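Local structure of phosphoglycerol transferase GacH (Streptococcus pyogenes MGAS5005, 6DGM) at residues S46-D51 against G269-G274; D83-G88 against E286-T291; I210-D215 against A239-F244. The protein probably transfers sn-glycerol-1-phosphate groups onto streptococcal rhamnose polysaccharide, through the manganese-binding catalytic portion of a longer membrane protein. All blocks are in the same frame, centred on the assembly; numbering follows the deposited sequence.

Interaction 1 of 3, residues S46-D51 against G269-G274; sequences SESLSD and GDHLPG. With MN (manganese (II) ion), chain C; 1GP (sn-glycerol-1-phosphate), chain D.
Glu-47 faces Asp-270 and His-271 across a manganese ion in the metal site of a sulfatase-family, alkaline-phosphatase-like domain. Both segments leave the C-terminal ends of adjacent parallel strands, 40-46 and 263-269, the usual place for an active site in such alpha/beta folds. The CB of Glu-47 is directed away from the other segment, but the chain bends at CG (chi2 55°), and CD lies on the metal side. Its carboxylate grips manganese with both oxygens, OE1 at 2.2 Å and OE2 at 2.3 Å from the ion. Asp-270 contributes OD2 alone, 2.1 Å from the metal, with its carboxylate plane turned 76° from that of Glu-47. The imidazole of His-271 brings in NE2, also 2.1 Å from manganese, and lies 48° from the Glu-47 carboxylate plane. The ligand phosphate oxygen O2P and Thr-89 complete the coordination, and the negative carboxylates suit a divalent cation.

A second shell fixes these groups. Ser-48, placed by the type II turn from Ser-46 to Leu-49, donates its backbone N to the remaining Asp-270 oxygen, OD1, over 2.8 Å on the syn side. Its small hydroxyl OG donates to the anti lone pair of Glu-47 OE1, so that oxygen serves both metal and serine. His-271 ND1 donates in the ring plane to its neighbour's carbonyl, Leu-272 O, at 2.8 Å, which fixes the ring's rotation and leaves NE2 to face the ion. Farther from the metal, the CD1 methyl of Leu-272 rests against Ser-50 OG. Gly-269, with no side chain, lets the backbones come close: its CA makes a nearly straight C-H...O contact of 3.3 Å with Leu-49 O, a buried carbonyl that has no conventional hydrogen-bond partner.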
ATOM      1  N   SER A  46       3.237   6.743   0.921  1.00 12.49           N
ATOM      2  CA  SER A  46       3.552   8.096   1.372  1.00 13.96           C
ATOM      3  C   SER A  46       4.022   7.976   2.823  1.00 13.98           C
ATOM      4  O   SER A  46       3.214   7.823   3.746  1.00 14.31           O
ATOM      5  CB  SER A  46       2.322   8.985   1.232  1.00 14.96           C
ATOM      6  OG  SER A  46       2.619  10.331   1.581  1.00 14.90           O
ATOM      7  N   GLU A  47       5.337   8.002   3.008  1.00 14.30           N
ATOM      8  CA  GLU A  47       5.961   7.706   4.287  1.00 14.28           C
ATOM      9  C   GLU A  47       5.348   8.513   5.415  1.00 13.94           C
ATOM     10  O   GLU A  47       5.312   9.740   5.374  1.00 14.23           O
ATOM     11  CB  GLU A  47       7.450   8.023   4.155  1.00 14.37           C
ATOM     12  CG  GLU A  47       8.270   7.883   5.451  1.00 15.71           C
ATOM     13  CD  GLU A  47       8.127   6.513   6.076  1.00 16.63           C
ATOM     14  OE1 GLU A  47       7.611   6.446   7.206  1.00 16.95           O
ATOM     15  OE2 GLU A  47       8.526   5.518   5.446  1.00 16.14           O
ATOM     16  N   SER A  48       4.883   7.804   6.425  1.00 13.93           N
ATOM     17  CA  SER A  48       4.397   8.374   7.673  1.00 15.38           C
ATOM     18  C   SER A  48       3.193   9.291   7.510  1.00 16.35           C
ATOM     19  O   SER A  48       2.898  10.067   8.420  1.00 17.42           O
ATOM     20  CB  SER A  48       5.525   9.106   8.416  1.00 16.38           C
ATOM     21  OG  SER A  48       6.500   8.198   8.880  1.00 16.41           O
ATOM     22  N   LEU A  49       2.453   9.216   6.409  1.00 15.36           N
ATOM     23  CA  LEU A  49       1.336  10.131   6.206  1.00 16.46           C
ATOM     24  C   LEU A  49       0.064   9.671   6.921  1.00 16.40           C
ATOM     25  O   LEU A  49      -0.484   8.603   6.640  1.00 16.95           O
ATOM     26  CB  LEU A  49       1.067  10.335   4.715  1.00 17.35           C
ATOM     27  CG  LEU A  49      -0.049  11.360   4.467  1.00 20.42           C
ATOM     28  CD1 LEU A  49       0.314  12.264   3.315  1.00 20.59           C
ATOM     29  CD2 LEU A  49      -1.394  10.685   4.224  1.00 22.29           C
ATOM     30  N   SER A  50      -0.463  10.529   7.786  1.00 16.25           N
ATOM     31  CA  SER A  50      -1.705  10.214   8.473  1.00 16.38           C
ATOM     32  C   SER A  50      -2.257  11.498   9.077  1.00 16.22           C
ATOM     33  O   SER A  50      -1.529  12.244   9.745  1.00 16.61           O
ATOM     34  CB  SER A  50      -1.475   9.154   9.558  1.00 17.58           C
ATOM     35  OG  SER A  50      -2.714   8.643  10.042  1.00 19.25           O
ATOM     36  N   ASP A  51      -3.541  11.740   8.855  1.00 17.27           N
ATOM     37  CA  ASP A  51      -4.157  12.992   9.251  1.00 19.27           C
ATOM     38  C   ASP A  51      -4.073  13.161  10.755  1.00 20.19           C
ATOM     39  O   ASP A  51      -4.664  12.366  11.488  1.00 21.45           O
ATOM     40  CB  ASP A  51      -5.623  12.982   8.828  1.00 21.17           C
ATOM     41  CG  ASP A  51      -6.296  14.331   8.985  1.00 25.83           C
ATOM     42  OD1 ASP A  51      -5.737  15.241   9.636  1.00 27.11           O
ATOM     43  OD2 ASP A  51      -7.412  14.482   8.448  1.00 29.01           O
ATOM     44  N   GLY A 269      -0.666   6.168   3.524  1.00 15.75           N
ATOM     45  CA  GLY A 269       0.384   6.255   4.518  1.00 15.80           C
ATOM     46  C   GLY A 269       0.661   4.880   5.099  1.00 15.17           C
ATOM     47  O   GLY A 269      -0.249   4.086   5.368  1.00 15.51           O
ATOM     48  N   ASP A 270       1.950   4.585   5.308  1.00 13.61           N
ATOM     49  CA  ASP A 270       2.320   3.254   5.789  1.00 13.29           C
ATOM     50  C   ASP A 270       2.014   3.050   7.270  1.00 14.25           C
ATOM     51  O   ASP A 270       1.674   1.937   7.683  1.00 15.40           O
ATOM     52  CB  ASP A 270       3.773   2.913   5.451  1.00 13.54           C
ATOM     53  CG  ASP A 270       4.792   3.951   5.944  1.00 15.04           C
ATOM     54  OD1 ASP A 270       4.421   5.095   6.291  1.00 15.12           O
ATOM     55  OD2 ASP A 270       5.993   3.604   6.004  1.00 17.56           O
ATOM     56  N   HIS A 271       2.194   4.087   8.092  1.00 13.93           N
ATOM     57  CA  HIS A 271       1.988   4.047   9.534  1.00 14.80           C
ATOM     58  C   HIS A 271       2.000   5.500   9.999  1.00 15.58           C
ATOM     59  O   HIS A 271       2.422   6.398   9.258  1.00 14.75           O
ATOM     60  CB  HIS A 271       3.117   3.273  10.254  1.00 14.50           C
ATOM     61  CG  HIS A 271       4.481   3.714   9.825  1.00 15.00           C
ATOM     62  ND1 HIS A 271       5.045   4.902  10.249  1.00 15.40           N
ATOM     63  CD2 HIS A 271       5.364   3.165   8.959  1.00 15.59           C
ATOM     64  CE1 HIS A 271       6.224   5.054   9.667  1.00 15.23           C
ATOM     65  NE2 HIS A 271       6.439   4.016   8.881  1.00 18.07           N
ATOM     66  N   LEU A 272       1.518   5.722  11.218  1.00 16.41           N
ATOM     67  CA  LEU A 272       1.611   7.046  11.816  1.00 15.87           C
ATOM     68  C   LEU A 272       3.075   7.394  12.073  1.00 15.53           C
ATOM     69  O   LEU A 272       3.903   6.503  12.289  1.00 15.27           O
ATOM     70  CB  LEU A 272       0.858   7.081  13.147  1.00 15.80           C
ATOM     71  CG  LEU A 272      -0.607   7.506  13.079  1.00 16.20           C
ATOM     72  CD1 LEU A 272      -1.492   6.444  12.444  1.00 16.82           C
ATOM     73  CD2 LEU A 272      -1.130   7.882  14.441  1.00 16.99           C
ATOM     74  N   PRO A 273       3.412   8.684  12.086  1.00 16.30           N
ATOM     75  CA  PRO A 273       4.742   9.089  12.557  1.00 16.26           C
ATOM     76  C   PRO A 273       4.906   8.751  14.028  1.00 16.42           C
ATOM     77  O   PRO A 273       3.962   8.851  14.816  1.00 16.87           O
ATOM     78  CB  PRO A 273       4.735  10.600  12.349  1.00 16.36           C
ATOM     79  CG  PRO A 273       3.289  10.976  12.531  1.00 16.42           C
ATOM     80  CD  PRO A 273       2.528   9.849  11.863  1.00 16.33           C
ATOM     81  N   GLY A 274       6.134   8.378  14.410  1.00 16.43           N
ATOM     82  CA  GLY A 274       6.399   7.981  15.776  1.00 20.03           C
ATOM     83  C   GLY A 274       6.715   9.186  16.637  1.00 22.72           C
ATOM     84  O   GLY A 274       7.840   9.335  17.142  1.00 27.26           O
TER
HETATM   85 MN    MN C 901       7.634   4.212   7.103  1.00 17.49          MN
HETATM   86  C3  1GP D 902      13.949   3.828   4.376  1.00 23.31           C
HETATM   87  O3  1GP D 902      11.748   2.950   3.795  1.00 19.67           O
HETATM   88  C2  1GP D 902      12.756   3.012   4.825  1.00 23.68           C
HETATM   89  O2  1GP D 902      14.699   3.188   3.346  1.00 23.95           O
HETATM   90  C1  1GP D 902      12.157   3.586   6.101  1.00 28.60           C
HETATM   91  O1P 1GP D 902      11.243   2.655   6.688  1.00 29.62           O
HETATM   92  O2P 1GP D 902       9.581   4.047   8.229  1.00 28.89           O
HETATM   93  O3P 1GP D 902      10.272   1.547   8.670  1.00 27.93           O
HETATM   94  O4P 1GP D 902      11.939   3.441   8.999  1.00 32.71           O
HETATM   95  P   1GP D 902      10.701   2.950   8.188  1.00 28.91           P

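Interaction 2 of 3, residues D83-G88 against E286-T291. With 1GP (sn-glycerol-1-phosphate), chain D.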
ATOM      1  N   ASP A  83       0.140  -2.300  10.450  1.00 16.80           N
ATOM      2  CA  ASP A  83       0.625  -3.300  11.382  1.00 17.88           C
ATOM      3  C   ASP A  83       1.614  -2.763  12.400  1.00 18.76           C
ATOM      4  O   ASP A  83       1.957  -3.509  13.328  1.00 19.15           O
ATOM      5  CB  ASP A  83       1.284  -4.446  10.610  1.00 18.43           C
ATOM      6  CG  ASP A  83       0.296  -5.167   9.739  1.00 19.26           C
ATOM      7  OD1 ASP A  83      -0.539  -5.900  10.300  1.00 20.49           O
ATOM      8  OD2 ASP A  83       0.304  -4.953   8.510  1.00 19.08           O
ATOM      9  N   SER A  84       2.060  -1.512  12.273  1.00 17.24           N
ATOM     10  CA  SER A  84       3.088  -1.004  13.174  1.00 17.28           C
ATOM     11  C   SER A  84       2.940   0.497  13.323  1.00 17.13           C
ATOM     12  O   SER A  84       2.076   1.122  12.706  1.00 18.07           O
ATOM     13  CB  SER A  84       4.472  -1.458  12.710  1.00 18.54           C
ATOM     14  OG  SER A  84       4.629  -1.229  11.326  1.00 19.81           O
ATOM     15  N   TYR A  85       3.761   1.054  14.213  1.00 16.91           N
ATOM     16  CA  TYR A  85       3.736   2.468  14.571  1.00 17.23           C
ATOM     17  C   TYR A  85       5.150   3.006  14.492  1.00 16.85           C
ATOM     18  O   TYR A  85       6.072   2.396  15.031  1.00 17.34           O
ATOM     19  CB  TYR A  85       3.180   2.639  15.988  1.00 18.06           C
ATOM     20  CG  TYR A  85       3.229   4.057  16.516  1.00 17.84           C
ATOM     21  CD1 TYR A  85       2.346   5.021  16.061  1.00 17.39           C
ATOM     22  CD2 TYR A  85       4.137   4.411  17.499  1.00 18.18           C
ATOM     23  CE1 TYR A  85       2.387   6.324  16.554  1.00 18.29           C
ATOM     24  CE2 TYR A  85       4.178   5.700  17.999  1.00 18.46           C
ATOM     25  CZ  TYR A  85       3.300   6.645  17.516  1.00 19.84           C
ATOM     26  OH  TYR A  85       3.342   7.929  18.021  1.00 22.29           O
ATOM     27  N   GLY A  86       5.317   4.131  13.788  1.00 17.26           N
ATOM     28  CA  GLY A  86       6.606   4.784  13.676  1.00 17.92           C
ATOM     29  C   GLY A  86       7.628   4.046  12.856  1.00 19.57           C
ATOM     30  O   GLY A  86       8.811   4.374  12.907  1.00 22.95           O
ATOM     31  N   GLY A  87       7.199   3.068  12.074  1.00 17.58           N
ATOM     32  CA  GLY A  87       8.108   2.276  11.272  1.00 17.24           C
ATOM     33  C   GLY A  87       7.353   1.075  10.747  1.00 18.42           C
ATOM     34  O   GLY A  87       6.180   0.884  11.050  1.00 17.62           O
ATOM     35  N   GLY A  88       8.044   0.278   9.940  1.00 19.56           N
ATOM     36  CA  GLY A  88       7.451  -0.897   9.332  1.00 20.80           C
ATOM     37  C   GLY A  88       7.132  -0.767   7.859  1.00 20.09           C
ATOM     38  O   GLY A  88       6.458  -1.643   7.311  1.00 21.83           O
ATOM     39  N   GLU A 286      -7.200   2.588  18.781  1.00 25.94           N
ATOM     40  CA  GLU A 286      -7.195   2.082  17.413  1.00 25.30           C
ATOM     41  C   GLU A 286      -6.583   3.099  16.455  1.00 24.31           C
ATOM     42  O   GLU A 286      -5.951   2.716  15.462  1.00 22.94           O
ATOM     43  CB  GLU A 286      -8.612   1.683  16.978  1.00 26.82           C
ATOM     44  CG  GLU A 286      -9.605   2.834  16.840  1.00 32.01           C
ATOM     45  CD  GLU A 286     -10.306   3.187  18.149  1.00 38.72           C
ATOM     46  OE1 GLU A 286      -9.917   2.654  19.213  1.00 41.22           O
ATOM     47  OE2 GLU A 286     -11.257   3.994  18.106  1.00 42.06           O
ATOM     48  N   ASN A 287      -6.724   4.400  16.755  1.00 23.92           N
ATOM     49  CA  ASN A 287      -6.227   5.436  15.854  1.00 22.02           C
ATOM     50  C   ASN A 287      -4.707   5.508  15.816  1.00 20.36           C
ATOM     51  O   ASN A 287      -4.158   6.194  14.954  1.00 20.90           O
ATOM     52  CB  ASN A 287      -6.820   6.792  16.236  1.00 23.72           C
ATOM     53  CG  ASN A 287      -8.279   6.919  15.824  1.00 29.16           C
ATOM     54  OD1 ASN A 287      -8.679   6.424  14.773  1.00 31.09           O
ATOM     55  ND2 ASN A 287      -9.076   7.572  16.650  1.00 32.59           N
ATOM     56  N   LYS A 288      -4.016   4.803  16.708  1.00 19.36           N
ATOM     57  CA  LYS A 288      -2.562   4.712  16.594  1.00 18.24           C
ATOM     58  C   LYS A 288      -2.131   3.938  15.353  1.00 18.12           C
ATOM     59  O   LYS A 288      -0.970   4.052  14.950  1.00 18.40           O
ATOM     60  CB  LYS A 288      -2.006   4.083  17.864  1.00 19.63           C
ATOM     61  CG  LYS A 288      -0.509   4.001  17.964  1.00 20.25           C
ATOM     62  CD  LYS A 288      -0.118   3.535  19.380  1.00 22.29           C
ATOM     63  CE  LYS A 288       1.349   3.159  19.460  1.00 23.05           C
ATOM     64  NZ  LYS A 288       1.701   2.716  20.856  1.00 24.30           N
ATOM     65  N   TYR A 289      -3.044   3.180  14.725  1.00 18.15           N
ATOM     66  CA  TYR A 289      -2.703   2.297  13.616  1.00 18.45           C
ATOM     67  C   TYR A 289      -3.576   2.518  12.387  1.00 18.85           C
ATOM     68  O   TYR A 289      -3.652   1.631  11.529  1.00 20.90           O
ATOM     69  CB  TYR A 289      -2.779   0.829  14.065  1.00 18.31           C
ATOM     70  CG  TYR A 289      -1.835   0.548  15.205  1.00 19.01           C
ATOM     71  CD1 TYR A 289      -0.506   0.249  14.961  1.00 19.40           C
ATOM     72  CD2 TYR A 289      -2.256   0.631  16.535  1.00 20.52           C
ATOM     73  CE1 TYR A 289       0.376  -0.004  15.994  1.00 20.95           C
ATOM     74  CE2 TYR A 289      -1.369   0.393  17.585  1.00 22.85           C
ATOM     75  CZ  TYR A 289      -0.055   0.079  17.304  1.00 23.14           C
ATOM     76  OH  TYR A 289       0.829  -0.151  18.330  1.00 24.26           O
ATOM     77  N   LEU A 290      -4.202   3.687  12.250  1.00 17.37           N
ATOM     78  CA  LEU A 290      -5.097   3.958  11.130  1.00 17.15           C
ATOM     79  C   LEU A 290      -4.580   5.144  10.322  1.00 17.61           C
ATOM     80  O   LEU A 290      -4.646   6.294  10.775  1.00 19.07           O
ATOM     81  CB  LEU A 290      -6.524   4.212  11.622  1.00 18.09           C
ATOM     82  CG  LEU A 290      -7.221   2.994  12.229  1.00 20.59           C
ATOM     83  CD1 LEU A 290      -8.525   3.386  12.880  1.00 21.23           C
ATOM     84  CD2 LEU A 290      -7.450   1.926  11.152  1.00 21.97           C
ATOM     85  N   THR A 291      -4.119   4.863   9.102  1.00 16.81           N
ATOM     86  CA  THR A 291      -3.654   5.887   8.178  1.00 16.54           C
ATOM     87  C   THR A 291      -4.706   6.130   7.095  1.00 16.05           C
ATOM     88  O   THR A 291      -5.726   5.443   7.012  1.00 16.23           O
ATOM     89  CB  THR A 291      -2.346   5.447   7.521  1.00 16.82           C
ATOM     90  OG1 THR A 291      -2.618   4.329   6.654  1.00 16.47           O
ATOM     91  CG2 THR A 291      -1.307   5.037   8.550  1.00 17.78           C
TER
HETATM   92  C3  1GP D 902      13.949   3.828   4.376  1.00 23.31           C
HETATM   93  O3  1GP D 902      11.748   2.950   3.795  1.00 19.67           O
HETATM   94  C2  1GP D 902      12.756   3.012   4.825  1.00 23.68           C
HETATM   95  O2  1GP D 902      14.699   3.188   3.346  1.00 23.95           O
HETATM   96  C1  1GP D 902      12.157   3.586   6.101  1.00 28.60           C
HETATM   97  O1P 1GP D 902      11.243   2.655   6.688  1.00 29.62           O
HETATM   98  O2P 1GP D 902       9.581   4.047   8.229  1.00 28.89           O
HETATM   99  O3P 1GP D 902      10.272   1.547   8.670  1.00 27.93           O
HETATM  100  O4P 1GP D 902      11.939   3.441   8.999  1.00 32.71           O
HETATM  101  P   1GP D 902      10.701   2.950   8.188  1.00 28.91           P
HETATM  102  O   HOH W   1       0.663   3.429  12.789  1.00 16.63           O
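Asp-83 begins the contact with its backbone, the carbonyl carbon lying beside CD1 of Tyr-289; its CB points away from the other segment, and OD2 is hydrogen-bonded to Gln-95 NE2. At Ser-84 the main chain comes closer: Ser-84 O is 3.5 Å from Tyr-289 CD1, approaching the ring obliquely. One water donates both to this carbonyl, at 2.7 Å from Ser-84 O, and to Lys-288 O, joining two backbones that do not bond directly. The serine hydroxyl serves its own loop, OG donating to Gly-87 O over 2.6 Å.

Tyr-85 provides the main side-chain contact. Its CG is anti to the backbone N (chi1 175°), and the extended Lys-288 side chain crosses that of Tyr-85 at about a right angle. Lys-288 CE lies over one ring face, 3.8 Å from the centroid of Tyr-85, a CH-pi contact; NZ is off-centre, a longer cation-pi approach, and has its salt bridge with Asp-278. Tyr-85 OH is hydrogen-bonded to Tyr-276 N. A long aliphatic chain ending in a charge suits such a ring.

Three glycines then carry the chain to the ligand. Gly-86 has a positive phi; on Gly-88 a CB would clash with Ser-84 OG and press on the preceding carbonyl O. Gly-88 N donates to O3P of sn-glycerol-1-phosphate at 2.9 Å, and Gly-88 is the N-cap of helix 89-98: a phosphate held at a helix N-terminus, in the metal-dependent active site of an alkaline-phosphatase-like fold.

Interaction 3 of 3, residues I210-D215 against A239-F244; sequences IPWSSD and ARLLSF
Ser-214 and Arg-240 bring the backbones nearest, their CA atoms 6.5 Å apart, where the extended loop segment 210-215 passes over one side of helix 229-257. Trp-212 and Leu-241 meet at about a right angle: the leucine CD1 methyl sits at the edge of the indole, near its plane, and 3.9 Å from Trp-212 CB. The indole NE1 donates to Asn-208 O, so the large apolar residue can be buried with its one polar atom satisfied. The short side chain of Ser-214 lets the loop lie close to the helix. Its CB rests on Leu-241 CG, and OG, anti to the backbone N (chi1 -176°), lies 3.6 Å from Arg-240 CB and at the edge of the Phe-244 ring.

Arg-240, extended from CG to NE, brings its guanidinium to the loop. Its NH1 donates to Ser-214 O over 3.1 Å, with the acceptor in the guanidinium plane, whereas Asp-215 O lies over the face of that group at a poor bonding angle. NE donates to Ile-220 O. These bonds imply that the arginine holds the loop largely through backbone carbonyls, beside an apolar patch; the Asp-215 carboxylate, not salt-bridged to it, may add a longer-range attraction.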
ATOM      1  N   ILE A 210      10.902  10.474   9.893  1.00 14.23           N
ATOM      2  CA  ILE A 210      11.619  10.997  11.044  1.00 15.45           C
ATOM      3  C   ILE A 210      13.096  11.174  10.690  1.00 15.94           C
ATOM      4  O   ILE A 210      13.653  10.351   9.977  1.00 16.04           O
ATOM      5  CB  ILE A 210      11.403  10.076  12.253  1.00 17.61           C
ATOM      6  CG1 ILE A 210      11.908  10.711  13.550  1.00 18.84           C
ATOM      7  CG2 ILE A 210      12.076   8.710  12.005  1.00 18.96           C
ATOM      8  CD1 ILE A 210      11.617   9.848  14.769  1.00 19.89           C
ATOM      9  N   PRO A 211      13.768  12.221  11.170  1.00 16.01           N
ATOM     10  CA  PRO A 211      13.353  13.361  11.994  1.00 16.79           C
ATOM     11  C   PRO A 211      12.762  14.482  11.136  1.00 16.19           C
ATOM     12  O   PRO A 211      13.171  14.658   9.978  1.00 15.92           O
ATOM     13  CB  PRO A 211      14.661  13.800  12.652  1.00 18.47           C
ATOM     14  CG  PRO A 211      15.702  13.472  11.671  1.00 18.21           C
ATOM     15  CD  PRO A 211      15.222  12.264  10.882  1.00 16.67           C
ATOM     16  N   TRP A 212      11.820  15.219  11.724  1.00 17.26           N
ATOM     17  CA  TRP A 212      11.045  16.232  11.013  1.00 17.13           C
ATOM     18  C   TRP A 212      11.616  17.606  11.329  1.00 16.58           C
ATOM     19  O   TRP A 212      11.776  17.962  12.499  1.00 16.91           O
ATOM     20  CB  TRP A 212       9.571  16.167  11.438  1.00 17.14           C
ATOM     21  CG  TRP A 212       9.043  14.786  11.314  1.00 16.62           C
ATOM     22  CD1 TRP A 212       8.641  14.178  10.175  1.00 16.09           C
ATOM     23  CD2 TRP A 212       8.912  13.810  12.363  1.00 16.41           C
ATOM     24  NE1 TRP A 212       8.253  12.887  10.437  1.00 16.31           N
ATOM     25  CE2 TRP A 212       8.419  12.634  11.772  1.00 16.24           C
ATOM     26  CE3 TRP A 212       9.173  13.821  13.739  1.00 17.91           C
ATOM     27  CZ2 TRP A 212       8.168  11.477  12.509  1.00 16.54           C
ATOM     28  CZ3 TRP A 212       8.927  12.669  14.474  1.00 18.12           C
ATOM     29  CH2 TRP A 212       8.428  11.516  13.855  1.00 17.51           C
ATOM     30  N   SER A 213      11.945  18.371  10.293  1.00 15.85           N
ATOM     31  CA  SER A 213      12.555  19.688  10.477  1.00 18.07           C
ATOM     32  C   SER A 213      11.909  20.646   9.493  1.00 18.53           C
ATOM     33  O   SER A 213      12.125  20.527   8.285  1.00 20.33           O
ATOM     34  CB  SER A 213      14.062  19.631  10.232  1.00 19.41           C
ATOM     35  OG  SER A 213      14.718  20.844  10.605  1.00 21.19           O
ATOM     36  N   SER A 214      11.125  21.588  10.002  1.00 18.50           N
ATOM     37  CA  SER A 214      10.482  22.569   9.137  1.00 19.05           C
ATOM     38  C   SER A 214      10.050  23.763   9.965  1.00 17.85           C
ATOM     39  O   SER A 214       9.341  23.601  10.958  1.00 18.38           O
ATOM     40  CB  SER A 214       9.264  21.948   8.440  1.00 21.75           C
ATOM     41  OG  SER A 214       8.704  22.885   7.536  1.00 24.48           O
ATOM     42  N   ASP A 215      10.466  24.964   9.548  1.00 16.84           N
ATOM     43  CA  ASP A 215      10.065  26.189  10.213  1.00 16.73           C
ATOM     44  C   ASP A 215       8.906  26.895   9.541  1.00 17.80           C
ATOM     45  O   ASP A 215       8.343  27.814  10.143  1.00 18.78           O
ATOM     46  CB  ASP A 215      11.264  27.141  10.297  1.00 17.68           C
ATOM     47  CG  ASP A 215      12.228  26.722  11.384  1.00 19.55           C
ATOM     48  OD1 ASP A 215      11.784  26.750  12.542  1.00 20.74           O
ATOM     49  OD2 ASP A 215      13.360  26.291  11.080  1.00 19.81           O
ATOM     50  N   ALA A 239       3.398  18.507  10.772  1.00 15.93           N
ATOM     51  CA  ALA A 239       2.213  19.081  10.141  1.00 16.43           C
ATOM     52  C   ALA A 239       2.596  20.043   9.017  1.00 17.01           C
ATOM     53  O   ALA A 239       1.938  20.076   7.966  1.00 17.80           O
ATOM     54  CB  ALA A 239       1.330  19.794  11.165  1.00 17.25           C
ATOM     55  N   ARG A 240       3.644  20.834   9.227  1.00 17.24           N
ATOM     56  CA  ARG A 240       4.141  21.714   8.177  1.00 17.31           C
ATOM     57  C   ARG A 240       4.577  20.908   6.962  1.00 17.55           C
ATOM     58  O   ARG A 240       4.248  21.251   5.825  1.00 17.48           O
ATOM     59  CB  ARG A 240       5.289  22.574   8.709  1.00 16.52           C
ATOM     60  CG  ARG A 240       4.823  23.628   9.678  1.00 16.36           C
ATOM     61  CD  ARG A 240       5.982  24.211  10.446  1.00 17.19           C
ATOM     62  NE  ARG A 240       5.508  25.289  11.308  1.00 18.77           N
ATOM     63  CZ  ARG A 240       6.224  25.868  12.258  1.00 19.88           C
ATOM     64  NH1 ARG A 240       7.467  25.475  12.491  1.00 20.31           N
ATOM     65  NH2 ARG A 240       5.678  26.828  12.991  1.00 19.99           N
ATOM     66  N   LEU A 241       5.331  19.826   7.188  1.00 17.01           N
ATOM     67  CA  LEU A 241       5.763  18.973   6.084  1.00 17.53           C
ATOM     68  C   LEU A 241       4.574  18.343   5.367  1.00 17.51           C
ATOM     69  O   LEU A 241       4.564  18.261   4.133  1.00 18.36           O
ATOM     70  CB  LEU A 241       6.735  17.914   6.608  1.00 17.72           C
ATOM     71  CG  LEU A 241       8.100  18.476   7.022  1.00 19.74           C
ATOM     72  CD1 LEU A 241       8.899  17.410   7.762  1.00 20.37           C
ATOM     73  CD2 LEU A 241       8.898  18.937   5.829  1.00 20.36           C
ATOM     74  N   LEU A 242       3.542  17.936   6.109  1.00 16.57           N
ATOM     75  CA  LEU A 242       2.351  17.401   5.459  1.00 16.60           C
ATOM     76  C   LEU A 242       1.724  18.424   4.519  1.00 17.39           C
ATOM     77  O   LEU A 242       1.179  18.059   3.465  1.00 17.89           O
ATOM     78  CB  LEU A 242       1.299  16.965   6.472  1.00 17.68           C
ATOM     79  CG  LEU A 242       1.482  15.629   7.171  1.00 18.75           C
ATOM     80  CD1 LEU A 242       0.181  15.295   7.916  1.00 17.04           C
ATOM     81  CD2 LEU A 242       1.854  14.486   6.248  1.00 21.36           C
ATOM     82  N   SER A 243       1.746  19.706   4.909  1.00 17.37           N
ATOM     83  CA  SER A 243       1.124  20.734   4.079  1.00 19.28           C
ATOM     84  C   SER A 243       1.765  20.798   2.695  1.00 20.03           C
ATOM     85  O   SER A 243       1.070  21.076   1.703  1.00 21.04           O
ATOM     86  CB  SER A 243       1.164  22.089   4.794  1.00 19.94           C
ATOM     87  OG  SER A 243       2.415  22.737   4.625  1.00 20.72           O
ATOM     88  N   PHE A 244       3.081  20.549   2.604  1.00 20.17           N
ATOM     89  CA  PHE A 244       3.739  20.504   1.297  1.00 19.33           C
ATOM     90  C   PHE A 244       3.322  19.255   0.535  1.00 18.11           C
ATOM     91  O   PHE A 244       2.980  19.315  -0.651  1.00 17.93           O
ATOM     92  CB  PHE A 244       5.271  20.521   1.437  1.00 19.21           C
ATOM     93  CG  PHE A 244       5.835  21.827   1.913  1.00 22.58           C
ATOM     94  CD1 PHE A 244       6.009  22.876   1.033  1.00 27.43           C
ATOM     95  CD2 PHE A 244       6.230  21.995   3.236  1.00 21.64           C
ATOM     96  CE1 PHE A 244       6.537  24.094   1.466  1.00 28.28           C
ATOM     97  CE2 PHE A 244       6.739  23.209   3.672  1.00 22.03           C
ATOM     98  CZ  PHE A 244       6.903  24.257   2.790  1.00 25.04           C
TER

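Along the chain interactions 1 and 2 interlock, their segments alternating, while interaction 3 is nested inside the loops both close. Interactions 1 and 2 have centres about 8 Å apart, at loops and strand ends of the neighbouring strands 40-46, 263-269, 290-297 and 77-81 of the mixed central sheet; Leu-272 O with Gly-86 N and Gly-269 O with Thr-291 OG1 join them, and both touch sn-glycerol-1-phosphate. Interaction 3 lies farther out, about 12 Å from interaction 1 between centres, on helix 229-257. Trp-212 packs against Pro-273 and Leu-242 against Leu-49, packing that helix and its loop against the two segments that carry metal ligands. The pocket is thus built from sequence-distant loops within one sulfatase-family domain.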